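Local structure of SusD-like protein BACOVA_02651 (Bacteroides ovatus, 5E75) at residues T15-L20 / S100-A105; A113-A118 / N160-A165. The protein binds polysaccharide at the cell surface and probably captures xyloglucan there before its transport into the periplasm for degradation. One frame throughout, in Å; residues are numbered along the deposited sequence.

Contact 1: T15-L20 / S100-A105; sequences TSDEAL and SVSEAA
Asp17 sets CG anti to its own carbonyl carbon (chi1 -70°), and Ser102 tucks OG into the crowded position between backbone N and carbonyl carbon (chi1 70°); together these torsions bring a carboxylate of the N-terminal helix 17-24 to the start of helix 103-125, joining two N-capped helices in the helical part of this SusD-family protein. Asp17 OD1 accepts a nearly straight bond from Ser102 N at 2.8 Å, using the syn lone pair. Ser102 OG donates a hydrogen bond to Asp17 OD2 at 2.7 Å, approaching from above the carboxylate plane. As the N-cap, Ser102 OG does double duty, also accepting from Ala105 N at 3.1 Å. Ser16 likewise caps helix 17-24, its OG accepting from Ala19 N. Ala105 CB lies 3.3 Å from Asp17 CG, a close fit suited to a small side chain. Next to it, Val101 CG1 meets Leu20 CD2 at 4.0 Å, the branched side chains crossing at about a right angle. A water accepts from Asp17 N and donates to Ser100 O, joining the two backbones. A carboxylate held by an N-H and a hydroxyl beside a helix N terminus is likely to be stabilised in its ionised form.

Contact 2: A113-A118 / N160-A165; sequences ARLMRA and NDLNYA
An antiparallel pair of helices, 113-118 against 160-165, packs here with axes 8.0 Å apart at 147°, inside the helical, TPR-like part of the SusD fold, and a salt-bridge network of Arg114, Arg117 and Asp161 runs along one flank. The two guanidiniums meet one carboxylate in contrasting ways. Arg117 lies nearly coplanar with it and grips it side-on, NE reaching Asp161 OD2 at 2.8 Å and NH2 reaching Asp161 OD1 at 2.8 Å, both on syn lone pairs and both almost straight. Arg114 stands nearly upright to the carboxylate, the planes 87° apart, and directs both NE and NH2 at Asp161 OD1. Both arginines bend at chi3, which turns their NE edges to the acid. An aspartate, with its short side chain, suits this buried place between two long cations, and their charges would probably keep it ionised; an alanine here would probably leave the two guanidiniums to repel each other without the carboxylate that bridges them. Each arginine has a further partner: Arg114 NH2 pairs with Glu519 at the C terminus, and Arg117 NH1 with Asn87 of helix 70-95. Tyr164 lays CB over one face of the Arg114 guanidinium, and its ring is tilted 24° from that plane. Beyond the charges the interface turns apolar. Leu115 and Leu162 cross obliquely, Leu115 CD1 3.6 Å from Leu162 CD2, while Ala118 CB rests on Leu162 CG and Ala165 CB on Leu115 CB, small side chains consistent with the short axis distance. Leu162 also reaches Ile186 and Val190 of helix 180-195, extending the packing to a third helix. Shortest of the four bonds across the pair is that of Arg114 NE to Asp161 OD1, 2.7 Å, the nitrogen lying above the carboxylate plane although OD1 lies close to the guanidinium plane.

How the contacts relate
From the N terminus the chain enters helix 17-24 and then passes through mostly helical structure, including helix 70-95, before returning to the start of helix 103-125; there contact 1 closes a loop of 79 residues. Contact 2 opens farther along the same helix and closes after 41 more residues, when helix 151-168 comes back against it. The two loops therefore follow in series, neither nested nor crossed. Helix 103-125 is common to both: its first turn and the residues just before it meet helix 17-24 and the residues leading into that helix, and its middle meets helix 151-168. The contact centres lie about 20 Å apart, contact 1 being the more peripheral and contact 2 the buried one.

Contact 1: T15-L20 / S100-A105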
# COMPACT_ATOMS: atom_id res chain seq x y z
N THR A 15 10.38 8.93 32.46
CA THR A 15 11.59 9.42 33.12
C THR A 15 12.87 8.93 32.44
O THR A 15 13.97 9.21 32.91
CB THR A 15 11.61 9.02 34.61
OG1 THR A 15 11.77 7.60 34.74
CG2 THR A 15 10.32 9.45 35.31
N SER A 16 12.72 8.21 31.33
CA SER A 16 13.88 7.83 30.52
C SER A 16 13.51 7.83 29.05
O SER A 16 12.34 7.74 28.70
CB SER A 16 14.41 6.45 30.92
OG SER A 16 13.55 5.40 30.51
N ASP A 17 14.53 7.91 28.20
CA ASP A 17 14.32 7.83 26.76
C ASP A 17 13.63 6.51 26.40
O ASP A 17 12.71 6.49 25.57
CB ASP A 17 15.65 7.97 26.02
CG ASP A 17 16.22 9.37 26.10
OD1 ASP A 17 15.63 10.23 26.78
OD2 ASP A 17 17.27 9.61 25.49
N GLU A 18 14.04 5.41 27.04
CA GLU A 18 13.48 4.10 26.72
C GLU A 18 12.00 4.01 27.10
O GLU A 18 11.21 3.37 26.40
CB GLU A 18 14.29 3.00 27.39
CG GLU A 18 15.69 2.85 26.80
CD GLU A 18 16.72 3.77 27.43
OE1 GLU A 18 16.36 4.61 28.29
OE2 GLU A 18 17.90 3.64 27.06
N ALA A 19 11.62 4.67 28.19
CA ALA A 19 10.23 4.67 28.61
C ALA A 19 9.38 5.41 27.59
O ALA A 19 8.26 4.99 27.27
CB ALA A 19 10.07 5.30 30.00
N LEU A 20 9.91 6.51 27.08
CA LEU A 20 9.18 7.28 26.09
C LEU A 20 9.04 6.46 24.81
O LEU A 20 8.00 6.49 24.16
CB LEU A 20 9.90 8.60 25.81
CG LEU A 20 9.28 9.48 24.73
CD1 LEU A 20 7.82 9.80 25.04
CD2 LEU A 20 10.07 10.76 24.57
N SER A 100 15.16 14.07 32.85
CA SER A 100 16.05 12.98 32.46
C SER A 100 15.83 12.44 31.04
O SER A 100 16.65 11.69 30.52
CB SER A 100 15.96 11.85 33.48
OG SER A 100 14.62 11.64 33.88
N VAL A 101 14.73 12.85 30.40
CA VAL A 101 14.49 12.51 29.00
C VAL A 101 15.22 13.51 28.10
O VAL A 101 15.09 14.73 28.27
CB VAL A 101 12.99 12.51 28.68
CG1 VAL A 101 12.76 12.11 27.24
CG2 VAL A 101 12.25 11.56 29.61
N SER A 102 15.98 13.02 27.13
CA SER A 102 16.81 13.86 26.28
C SER A 102 16.04 14.58 25.18
O SER A 102 14.98 14.11 24.74
CB SER A 102 17.92 13.04 25.62
OG SER A 102 17.39 12.16 24.63
N GLU A 103 16.57 15.70 24.72
CA GLU A 103 15.96 16.42 23.60
C GLU A 103 15.98 15.56 22.34
O GLU A 103 15.04 15.61 21.54
CB GLU A 103 16.65 17.78 23.40
CG GLU A 103 16.17 18.58 22.19
CD GLU A 103 14.75 19.16 22.35
OE1 GLU A 103 14.09 18.91 23.38
OE2 GLU A 103 14.30 19.85 21.42
N ALA A 104 17.02 14.76 22.13
CA ALA A 104 17.07 13.84 21.01
C ALA A 104 15.86 12.91 21.04
O ALA A 104 15.21 12.71 20.02
CB ALA A 104 18.37 13.02 21.05
N ALA A 105 15.54 12.37 22.20
CA ALA A 105 14.43 11.44 22.30
C ALA A 105 13.09 12.15 22.13
O ALA A 105 12.17 11.61 21.51
CB ALA A 105 14.49 10.71 23.60
O HOH W 1 17.08 8.75 29.50

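Contact 2: A113-A118 / N160-A165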
# COMPACT_ATOMS: atom_id res chain seq x y z
N ALA A 113 5.66 10.54 15.47
CA ALA A 113 4.24 10.86 15.51
C ALA A 113 3.85 11.63 14.25
O ALA A 113 2.87 11.29 13.59
CB ALA A 113 3.91 11.66 16.75
N ARG A 114 4.61 12.67 13.90
CA ARG A 114 4.25 13.49 12.75
C ARG A 114 4.43 12.71 11.43
O ARG A 114 3.65 12.90 10.49
CB ARG A 114 5.04 14.79 12.74
CG ARG A 114 4.69 15.67 13.94
CD ARG A 114 5.28 17.07 13.86
NE ARG A 114 4.65 17.87 12.82
CZ ARG A 114 4.89 19.16 12.63
NH1 ARG A 114 5.74 19.81 13.42
NH2 ARG A 114 4.27 19.81 11.66
N LEU A 115 5.41 11.82 11.36
CA LEU A 115 5.55 10.96 10.18
C LEU A 115 4.32 10.09 10.00
O LEU A 115 3.80 9.96 8.88
CB LEU A 115 6.80 10.09 10.31
CG LEU A 115 7.04 9.01 9.23
CD1 LEU A 115 7.11 9.64 7.86
CD2 LEU A 115 8.30 8.17 9.48
N MET A 116 3.85 9.48 11.07
CA MET A 116 2.68 8.61 10.97
C MET A 116 1.43 9.41 10.65
O MET A 116 0.61 8.97 9.84
CB MET A 116 2.49 7.77 12.22
CG MET A 116 3.59 6.77 12.46
SD MET A 116 3.72 5.59 11.13
CE MET A 116 4.96 4.48 11.78
N ARG A 117 1.28 10.58 11.26
CA ARG A 117 0.15 11.44 10.96
C ARG A 117 0.14 11.83 9.48
O ARG A 117 -0.91 11.83 8.83
CB ARG A 117 0.20 12.67 11.86
CG ARG A 117 -1.02 13.58 11.76
CD ARG A 117 -1.04 14.64 12.84
NE ARG A 117 -0.01 15.63 12.69
CZ ARG A 117 0.23 16.58 13.60
NH1 ARG A 117 -0.48 16.65 14.72
NH2 ARG A 117 1.19 17.46 13.37
N ALA A 118 1.32 12.13 8.95
CA ALA A 118 1.45 12.46 7.54
C ALA A 118 1.05 11.29 6.66
O ALA A 118 0.32 11.46 5.69
CB ALA A 118 2.88 12.89 7.21
N ASN A 160 4.23 19.70 5.96
CA ASN A 160 4.77 20.27 7.18
C ASN A 160 5.20 19.18 8.16
O ASN A 160 6.27 19.26 8.78
CB ASN A 160 3.75 21.18 7.86
CG ASN A 160 3.50 22.48 7.11
OD1 ASN A 160 4.19 22.81 6.14
ND2 ASN A 160 2.48 23.21 7.55
N ASP A 161 4.38 18.15 8.29
CA ASP A 161 4.69 17.03 9.17
C ASP A 161 5.95 16.30 8.68
O ASP A 161 6.84 15.97 9.48
CB ASP A 161 3.54 16.02 9.23
CG ASP A 161 2.47 16.38 10.24
OD1 ASP A 161 2.66 17.32 11.05
OD2 ASP A 161 1.43 15.70 10.26
N LEU A 162 6.02 16.04 7.38
CA LEU A 162 7.19 15.37 6.84
C LEU A 162 8.46 16.20 6.97
O LEU A 162 9.54 15.64 7.21
CB LEU A 162 6.93 14.97 5.39
CG LEU A 162 5.90 13.86 5.24
CD1 LEU A 162 5.48 13.69 3.80
CD2 LEU A 162 6.41 12.55 5.79
N ASN A 163 8.36 17.52 6.82
CA ASN A 163 9.52 18.39 6.99
C ASN A 163 10.10 18.23 8.39
O ASN A 163 11.30 18.10 8.55
CB ASN A 163 9.18 19.87 6.76
CG ASN A 163 9.01 20.23 5.29
OD1 ASN A 163 9.50 19.53 4.40
ND2 ASN A 163 8.34 21.35 5.04
N TYR A 164 9.23 18.21 9.40
CA TYR A 164 9.70 18.04 10.76
C TYR A 164 10.39 16.70 10.91
O TYR A 164 11.44 16.59 11.53
CB TYR A 164 8.56 18.18 11.77
CG TYR A 164 9.05 18.15 13.20
CD1 TYR A 164 9.27 16.94 13.87
CD2 TYR A 164 9.31 19.33 13.90
CE1 TYR A 164 9.75 16.91 15.17
CE2 TYR A 164 9.77 19.30 15.22
CZ TYR A 164 9.98 18.08 15.83
OH TYR A 164 10.45 18.01 17.12
N ALA A 165 9.80 15.65 10.34
CA ALA A 165 10.39 14.32 10.46
C ALA A 165 11.73 14.21 9.74
O ALA A 165 12.65 13.56 10.23
CB ALA A 165 9.42 13.25 9.96